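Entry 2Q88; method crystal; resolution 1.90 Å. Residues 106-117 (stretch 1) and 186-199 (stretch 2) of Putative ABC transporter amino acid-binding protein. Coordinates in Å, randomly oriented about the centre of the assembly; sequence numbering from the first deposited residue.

Stretch 1 106-117: KKGNPLGLKSYK
Stretch 2 186-199: DPNVEVLAPVEGAP

The two stretches of this chain touch along 640 Å² of summed buried surface, through two backbone contacts with side chains packed between them. Stretch 2 begins with a type I turn from D186 to V189. D186 (chi1 t) holds it from within, its OD1 accepting from N188 N at 2.9 Å, while V189 N reaches D186 O at 3.3 Å. P187 (phi/psi -68/-17) fits the turn's second position, and its O lies 3.7 Å from K107 CD, where the extended lysine chain (chi1, chi2, chi3 all t) passes before its end leads away.

N188 (-90/5) presents its carbonyl to the partner: K107 N donates to N188 O at 2.9 Å and 152°. This sets the antiparallel register, in which K106 and V189 form a non-hydrogen-bonded pair with CA atoms 4.8 Å apart. Both CA-to-CB bonds point away from the opposing stretch, and the V189 side chain (chi1 t) is buried.

The strand runs from V189 to L192, and its alternation turns E190 and L192 toward stretch 1 while leaving V191 without contact. E190 (chi1 t, chi2 t, chi3 -69°) extends its carboxylate to the type II turn K106-N109, which is closed by N109 N to K106 O at 2.8 Å. G108 N donates to E190 OE1 at 3.0 Å and a nearly straight 174°. N109 N to E190 OE2, 3.3 Å, has too poor an angle to count. G108 sits at 90/-12, where a CB would jam against the preceding carbonyl O.

L192 (chi1 t, chi2 136°, between wells) fills the middle of the contact. Its CD1 lies 3.9 Å from L113 O and 3.9 Å from K114 CG, and 4.0 Å from N109 ND2. N109 (47/66, chi1 t) is braced by two bonds, L113 N to N109 OD1 at 3.0 Å and N109 ND2 to L113 O at 2.9 Å.

After A193 and the cis peptide before P194, V195 (chi1 t) turns toward stretch 1 and is buried, CG1 standing 3.7 Å from both S115 CA and Y116 CE1. E196 N donates to K114 O at 3.0 Å and 156°, and S115 CB approaches E196 O at 3.3 Å. One water links E196 O (2.6 Å, water donating) to Y116 N (3.1 Å, water accepting). S115 (chi1 p) is the N-cap of the helix that Y116 and K117 begin.

G197 (87/-8) occupies the glycine position of the type II turn V195-A198. A198 then points its small CB toward the edge of the Y116 ring (chi1 m, chi2 101°), 4.0 Å from CE1.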

# COMPACT_ATOMS: atom_id res chain seq x y z
N LYS A 106 22.31 4.73 2.67
CA LYS A 106 23.54 5.28 2.10
C LYS A 106 24.43 4.16 1.57
O LYS A 106 24.50 3.09 2.17
CB LYS A 106 24.27 6.14 3.13
CG LYS A 106 23.65 7.52 3.32
CD LYS A 106 23.85 8.37 2.07
CE LYS A 106 23.48 9.82 2.31
NZ LYS A 106 24.03 10.68 1.24
N LYS A 107 25.09 4.41 0.44
CA LYS A 107 25.94 3.40 -0.21
C LYS A 107 26.95 2.86 0.79
O LYS A 107 27.58 3.63 1.50
CB LYS A 107 26.66 4.00 -1.42
CG LYS A 107 27.40 2.98 -2.28
CD LYS A 107 28.55 3.63 -3.05
CE LYS A 107 29.43 2.59 -3.72
NZ LYS A 107 30.88 2.94 -3.63
N GLY A 108 27.07 1.54 0.85
CA GLY A 108 27.95 0.87 1.81
C GLY A 108 27.26 0.54 3.12
O GLY A 108 27.81 -0.22 3.93
N ASN A 109 26.06 1.10 3.34
CA ASN A 109 25.31 0.90 4.59
C ASN A 109 26.22 1.10 5.82
O ASN A 109 26.50 0.16 6.56
CB ASN A 109 24.63 -0.48 4.58
CG ASN A 109 23.61 -0.66 5.69
OD1 ASN A 109 23.42 0.22 6.52
ND2 ASN A 109 22.96 -1.82 5.71
N PRO A 110 26.68 2.34 6.01
CA PRO A 110 27.72 2.65 7.00
C PRO A 110 27.28 2.38 8.44
O PRO A 110 28.12 2.11 9.29
CB PRO A 110 27.93 4.15 6.82
CG PRO A 110 26.66 4.64 6.24
CD PRO A 110 26.25 3.55 5.29
N LEU A 111 25.98 2.44 8.69
CA LEU A 111 25.45 2.20 10.03
C LEU A 111 25.07 0.74 10.24
O LEU A 111 24.60 0.37 11.31
CB LEU A 111 24.26 3.13 10.29
CG LEU A 111 24.51 4.48 10.97
CD1 LEU A 111 25.82 5.15 10.56
CD2 LEU A 111 23.33 5.40 10.75
N GLY A 112 25.27 -0.08 9.21
CA GLY A 112 24.98 -1.52 9.27
C GLY A 112 23.54 -1.81 9.66
O GLY A 112 23.29 -2.66 10.51
N LEU A 113 22.61 -1.09 9.04
CA LEU A 113 21.19 -1.23 9.33
C LEU A 113 20.55 -2.24 8.38
O LEU A 113 20.46 -1.99 7.17
CB LEU A 113 20.47 0.13 9.23
CG LEU A 113 21.01 1.29 10.08
CD1 LEU A 113 20.37 2.62 9.66
CD2 LEU A 113 20.79 1.05 11.57
N LYS A 114 20.12 -3.38 8.92
CA LYS A 114 19.54 -4.49 8.15
C LYS A 114 18.14 -4.88 8.65
O LYS A 114 17.41 -5.61 7.97
CB LYS A 114 20.46 -5.73 8.20
CG LYS A 114 21.89 -5.50 7.71
CD LYS A 114 22.75 -6.72 8.03
CE LYS A 114 24.23 -6.47 7.74
NZ LYS A 114 25.06 -7.68 8.09
N SER A 115 17.78 -4.42 9.84
CA SER A 115 16.50 -4.73 10.46
C SER A 115 15.99 -3.50 11.20
O SER A 115 16.75 -2.56 11.43
CB SER A 115 16.66 -5.90 11.45
OG SER A 115 17.41 -5.52 12.60
N TYR A 116 14.71 -3.49 11.57
CA TYR A 116 14.18 -2.36 12.33
C TYR A 116 14.79 -2.29 13.72
O TYR A 116 14.88 -1.21 14.31
CB TYR A 116 12.66 -2.39 12.40
CG TYR A 116 11.99 -2.10 11.07
CD1 TYR A 116 11.49 -3.13 10.29
CD2 TYR A 116 11.88 -0.79 10.60
CE1 TYR A 116 10.86 -2.87 9.06
CE2 TYR A 116 11.25 -0.52 9.36
CZ TYR A 116 10.75 -1.57 8.59
OH TYR A 116 10.13 -1.35 7.36
N LYS A 117 15.21 -3.45 14.23
CA LYS A 117 15.92 -3.53 15.51
C LYS A 117 17.26 -2.79 15.45
O LYS A 117 17.64 -2.12 16.40
CB LYS A 117 16.15 -4.99 15.90
CG LYS A 117 16.62 -5.19 17.33
CD LYS A 117 16.67 -6.67 17.67
CE LYS A 117 17.94 -7.30 17.15
NZ LYS A 117 19.14 -6.75 17.82
N ASP A 186 20.96 7.87 -8.53
CA ASP A 186 21.85 8.27 -7.44
C ASP A 186 22.73 7.10 -7.00
O ASP A 186 22.27 6.19 -6.31
CB ASP A 186 21.04 8.80 -6.25
CG ASP A 186 21.92 9.46 -5.19
OD1 ASP A 186 23.17 9.32 -5.24
OD2 ASP A 186 21.45 10.14 -4.26
N PRO A 187 24.01 7.16 -7.37
CA PRO A 187 24.97 6.10 -7.04
C PRO A 187 25.27 6.01 -5.54
O PRO A 187 25.79 4.99 -5.07
CB PRO A 187 26.22 6.51 -7.81
CG PRO A 187 26.11 8.00 -7.92
CD PRO A 187 24.65 8.26 -8.11
N ASN A 188 24.94 7.06 -4.79
CA ASN A 188 25.22 7.11 -3.36
C ASN A 188 24.10 6.56 -2.49
O ASN A 188 24.18 6.61 -1.26
CB ASN A 188 25.60 8.53 -2.96
CG ASN A 188 26.87 9.01 -3.64
OD1 ASN A 188 26.83 9.89 -4.50
ND2 ASN A 188 27.99 8.40 -3.28
N VAL A 189 23.07 6.02 -3.14
CA VAL A 189 21.94 5.36 -2.47
C VAL A 189 21.95 3.87 -2.81
O VAL A 189 22.29 3.47 -3.93
CB VAL A 189 20.58 6.00 -2.87
CG1 VAL A 189 19.42 5.18 -2.35
CG2 VAL A 189 20.49 7.43 -2.35
N GLU A 190 21.55 3.06 -1.84
CA GLU A 190 21.66 1.61 -1.89
C GLU A 190 20.39 0.98 -1.32
O GLU A 190 19.82 1.50 -0.37
CB GLU A 190 22.85 1.24 -1.02
CG GLU A 190 23.08 -0.22 -0.76
CD GLU A 190 24.44 -0.42 -0.15
OE1 GLU A 190 25.44 -0.22 -0.88
OE2 GLU A 190 24.51 -0.75 1.05
N VAL A 191 19.95 -0.13 -1.91
CA VAL A 191 18.73 -0.81 -1.46
C VAL A 191 19.05 -2.07 -0.67
O VAL A 191 19.87 -2.88 -1.09
CB VAL A 191 17.80 -1.18 -2.65
CG1 VAL A 191 16.54 -1.89 -2.17
CG2 VAL A 191 17.43 0.06 -3.46
N LEU A 192 18.39 -2.22 0.48
CA LEU A 192 18.42 -3.48 1.21
C LEU A 192 17.00 -4.05 1.22
O LEU A 192 16.08 -3.41 1.72
CB LEU A 192 18.96 -3.29 2.63
CG LEU A 192 19.12 -4.54 3.50
CD1 LEU A 192 20.44 -4.53 4.24
CD2 LEU A 192 17.95 -4.70 4.47
N ALA A 193 16.84 -5.23 0.63
CA ALA A 193 15.53 -5.88 0.52
C ALA A 193 15.67 -7.41 0.53
O ALA A 193 16.54 -7.95 -0.15
CB ALA A 193 14.81 -5.42 -0.75
N PRO A 194 14.81 -8.10 1.29
CA PRO A 194 13.85 -7.45 2.19
C PRO A 194 14.49 -7.10 3.53
O PRO A 194 15.57 -7.60 3.84
CB PRO A 194 12.79 -8.52 2.39
CG PRO A 194 13.52 -9.80 2.27
CD PRO A 194 14.64 -9.56 1.28
N VAL A 195 13.82 -6.26 4.30
CA VAL A 195 14.26 -5.97 5.66
C VAL A 195 14.21 -7.26 6.47
O VAL A 195 13.23 -7.99 6.43
CB VAL A 195 13.37 -4.92 6.36
CG1 VAL A 195 13.87 -4.68 7.79
CG2 VAL A 195 13.36 -3.63 5.58
N GLU A 196 15.29 -7.54 7.20
CA GLU A 196 15.36 -8.75 7.99
C GLU A 196 14.42 -8.66 9.19
O GLU A 196 14.41 -7.66 9.89
CB GLU A 196 16.80 -9.00 8.44
CG GLU A 196 17.72 -9.43 7.30
CD GLU A 196 17.35 -10.80 6.72
OE1 GLU A 196 16.67 -11.61 7.39
OE2 GLU A 196 17.75 -11.07 5.56
N GLY A 197 13.62 -9.70 9.39
CA GLY A 197 12.70 -9.79 10.52
C GLY A 197 11.33 -9.16 10.27
O GLY A 197 10.43 -9.29 11.10
N ALA A 198 11.18 -8.48 9.14
CA ALA A 198 9.93 -7.80 8.81
C ALA A 198 8.95 -8.79 8.18
O ALA A 198 9.38 -9.70 7.47
CB ALA A 198 10.20 -6.63 7.87
N PRO A 199 7.65 -8.62 8.43
CA PRO A 199 6.63 -9.48 7.81
C PRO A 199 6.49 -9.20 6.31
O PRO A 199 6.86 -8.12 5.85
CB PRO A 199 5.33 -9.07 8.51
CG PRO A 199 5.75 -8.30 9.71
CD PRO A 199 7.04 -7.63 9.33
O HOH W 1 12.97 -5.99 11.34